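Local coordinates for protein desmoplakin (Homo sapiens, PDB 3R6N) that links intermediate filaments to the desmosomal plaque in cell adhesion, its plakin domain containing a rigid stretch of four spectrin repeats and an SH3 domain, at the (4S,5S)-1,2-dithiane-4,5-diol site. Sequence-based numbering; all coordinates share one arbitrary frame.

The (4S,5S)-1,2-dithiane-4,5-diol site. Residues 149-150, 153, 177-178, 181. With D1D ((4S,5S)-1,2-dithiane-4,5-diol), chain B.
Oxidised dithiothreitol, (4S,5S)-1,2-dithiane-4,5-diol (D1D), is wedged between two helices of the desmoplakin plakin domain. It is poorly ordered and probably comes from the reducing agent used in preparation. The protein hides 221 of its 266 Å² of surface. The better packed part is the sulfur end with C1, lined by both leucines, the Lys153 chain and Gln178. Leu177 points its methyl CD2 at the ring sulfur S4 of D1D, 3.7 Å away. CG of Leu177 lies anti to the backbone N (chi1 -178°), which sends the branch across towards the other helix. Leu149 CB meets S4 of D1D at 3.7 Å, while its CG, anti to the carbonyl carbon, carries the branch on towards Trp181. There CD1 of Leu149 sits 3.4 Å above the indole plane, towards its rim. Lys153 runs its extended chain alongside C1 of D1D, with CD 3.3 Å from C1. Gln178 bends at chi2 (69°) and spans both parts: its amide OE1 is 3.4 Å from the carbinol carbon C3 of D1D, with S1 close by. The diol side is looser. Trp181 CD1 borders C4 of D1D at 4.2 Å. The hydroxyl O3 of D1D is 4.1 Å from Asn150 OD1, and O2 of D1D is 3.9 Å from Lys153 NZ, both too long for hydrogen bonds. Binding probably rests mostly on shape and non-polar contact; poor order would fit weak, unspecific binding. The site lies between helices 130-161 and 167-225, packed side by side in this spectrin-repeat fragment.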
ATOM      1  N   LEU A 149     -25.465   6.959 -11.331  1.00 83.65           N
ATOM      2  CA  LEU A 149     -24.810   7.462 -12.534  1.00 82.45           C
ATOM      3  C   LEU A 149     -25.204   6.655 -13.764  1.00 85.88           C
ATOM      4  O   LEU A 149     -25.409   7.210 -14.845  1.00 86.29           O
ATOM      5  CB  LEU A 149     -23.292   7.435 -12.365  1.00 80.98           C
ATOM      6  CG  LEU A 149     -22.716   8.444 -11.372  1.00 78.66           C
ATOM      7  CD1 LEU A 149     -21.220   8.255 -11.212  1.00 77.63           C
ATOM      8  CD2 LEU A 149     -23.029   9.846 -11.838  1.00 77.45           C
ATOM      9  N   ASN A 150     -25.301   5.342 -13.595  1.00 79.31           N
ATOM     10  CA  ASN A 150     -25.688   4.461 -14.687  1.00 84.97           C
ATOM     11  C   ASN A 150     -27.035   4.827 -15.294  1.00 86.20           C
ATOM     12  O   ASN A 150     -27.175   4.884 -16.515  1.00 89.67           O
ATOM     13  CB  ASN A 150     -25.691   3.000 -14.236  1.00 89.67           C
ATOM     14  CG  ASN A 150     -24.379   2.307 -14.520  1.00 92.38           C
ATOM     15  OD1 ASN A 150     -23.646   2.691 -15.433  1.00 93.16           O
ATOM     16  ND2 ASN A 150     -24.076   1.276 -13.743  1.00 94.45           N
ATOM     17  N   LYS A 153     -27.048   8.201 -17.165  1.00 73.44           N
ATOM     18  CA  LYS A 153     -26.602   8.110 -18.546  1.00 77.20           C
ATOM     19  C   LYS A 153     -27.697   7.504 -19.415  1.00 83.07           C
ATOM     20  O   LYS A 153     -27.836   7.854 -20.585  1.00 86.12           O
ATOM     21  CB  LYS A 153     -25.324   7.281 -18.670  1.00 79.97           C
ATOM     22  CG  LYS A 153     -24.701   7.359 -20.058  1.00 85.05           C
ATOM     23  CD  LYS A 153     -23.919   6.109 -20.401  1.00 92.00           C
ATOM     24  CE  LYS A 153     -23.359   6.184 -21.811  1.00 99.34           C
ATOM     25  NZ  LYS A 153     -22.547   4.979 -22.144  1.00105.43           N
ATOM     26  N   LEU A 177     -18.299  14.236 -16.851  1.00 64.03           N
ATOM     27  CA  LEU A 177     -18.656  13.344 -15.754  1.00 63.87           C
ATOM     28  C   LEU A 177     -17.851  12.049 -15.823  1.00 65.12           C
ATOM     29  O   LEU A 177     -17.170  11.684 -14.870  1.00 64.34           O
ATOM     30  CB  LEU A 177     -20.151  13.027 -15.794  1.00 64.81           C
ATOM     31  CG  LEU A 177     -20.696  12.133 -14.680  1.00 65.23           C
ATOM     32  CD1 LEU A 177     -20.943  12.942 -13.422  1.00 64.90           C
ATOM     33  CD2 LEU A 177     -21.977  11.458 -15.127  1.00 66.97           C
ATOM     34  N   GLN A 178     -17.933  11.362 -16.961  1.00 65.12           N
ATOM     35  CA  GLN A 178     -17.188  10.123 -17.171  1.00 68.48           C
ATOM     36  C   GLN A 178     -15.715  10.279 -16.798  1.00 67.29           C
ATOM     37  O   GLN A 178     -15.143   9.420 -16.130  1.00 67.95           O
ATOM     38  CB  GLN A 178     -17.315   9.658 -18.625  1.00 74.27           C
ATOM     39  CG  GLN A 178     -16.406   8.488 -18.992  1.00 79.28           C
ATOM     40  CD  GLN A 178     -16.814   7.185 -18.325  1.00 82.62           C
ATOM     41  OE1 GLN A 178     -17.882   6.640 -18.601  1.00 85.89           O
ATOM     42  NE2 GLN A 178     -15.960   6.678 -17.445  1.00 81.60           N
ATOM     43  N   TRP A 181     -15.302  10.487 -13.054  1.00 61.46           N
ATOM     44  CA  TRP A 181     -15.608   9.185 -12.488  1.00 62.93           C
ATOM     45  C   TRP A 181     -14.439   8.220 -12.650  1.00 64.71           C
ATOM     46  O   TRP A 181     -14.016   7.570 -11.691  1.00 64.84           O
ATOM     47  CB  TRP A 181     -16.855   8.608 -13.152  1.00 64.86           C
ATOM     48  CG  TRP A 181     -17.283   7.316 -12.556  1.00 66.99           C
ATOM     49  CD1 TRP A 181     -17.290   6.091 -13.160  1.00 71.23           C
ATOM     50  CD2 TRP A 181     -17.747   7.109 -11.221  1.00 66.29           C
ATOM     51  NE1 TRP A 181     -17.739   5.137 -12.283  1.00 72.59           N
ATOM     52  CE2 TRP A 181     -18.025   5.737 -11.086  1.00 69.31           C
ATOM     53  CE3 TRP A 181     -17.958   7.954 -10.129  1.00 64.77           C
ATOM     54  CZ2 TRP A 181     -18.504   5.194  -9.900  1.00 69.86           C
ATOM     55  CZ3 TRP A 181     -18.433   7.411  -8.956  1.00 66.09           C
ATOM     56  CH2 TRP A 181     -18.700   6.046  -8.848  1.00 68.11           C
TER
HETATM   57  S1  D1D B   1     -20.754   8.222 -17.302  1.00172.70           S
HETATM   58  C1  D1D B   1     -21.496   6.964 -18.286  1.00174.29           C
HETATM   59  C2  D1D B   1     -21.305   5.577 -17.670  1.00171.97           C
HETATM   60  O2  D1D B   1     -20.857   4.678 -18.691  1.00174.05           O
HETATM   61  C3  D1D B   1     -20.316   5.549 -16.504  1.00170.57           C
HETATM   62  O3  D1D B   1     -19.907   4.194 -16.278  1.00170.61           O
HETATM   63  C4  D1D B   1     -20.916   6.093 -15.211  1.00166.89           C
HETATM   64  S4  D1D B   1     -21.206   7.817 -15.403  1.00167.16           S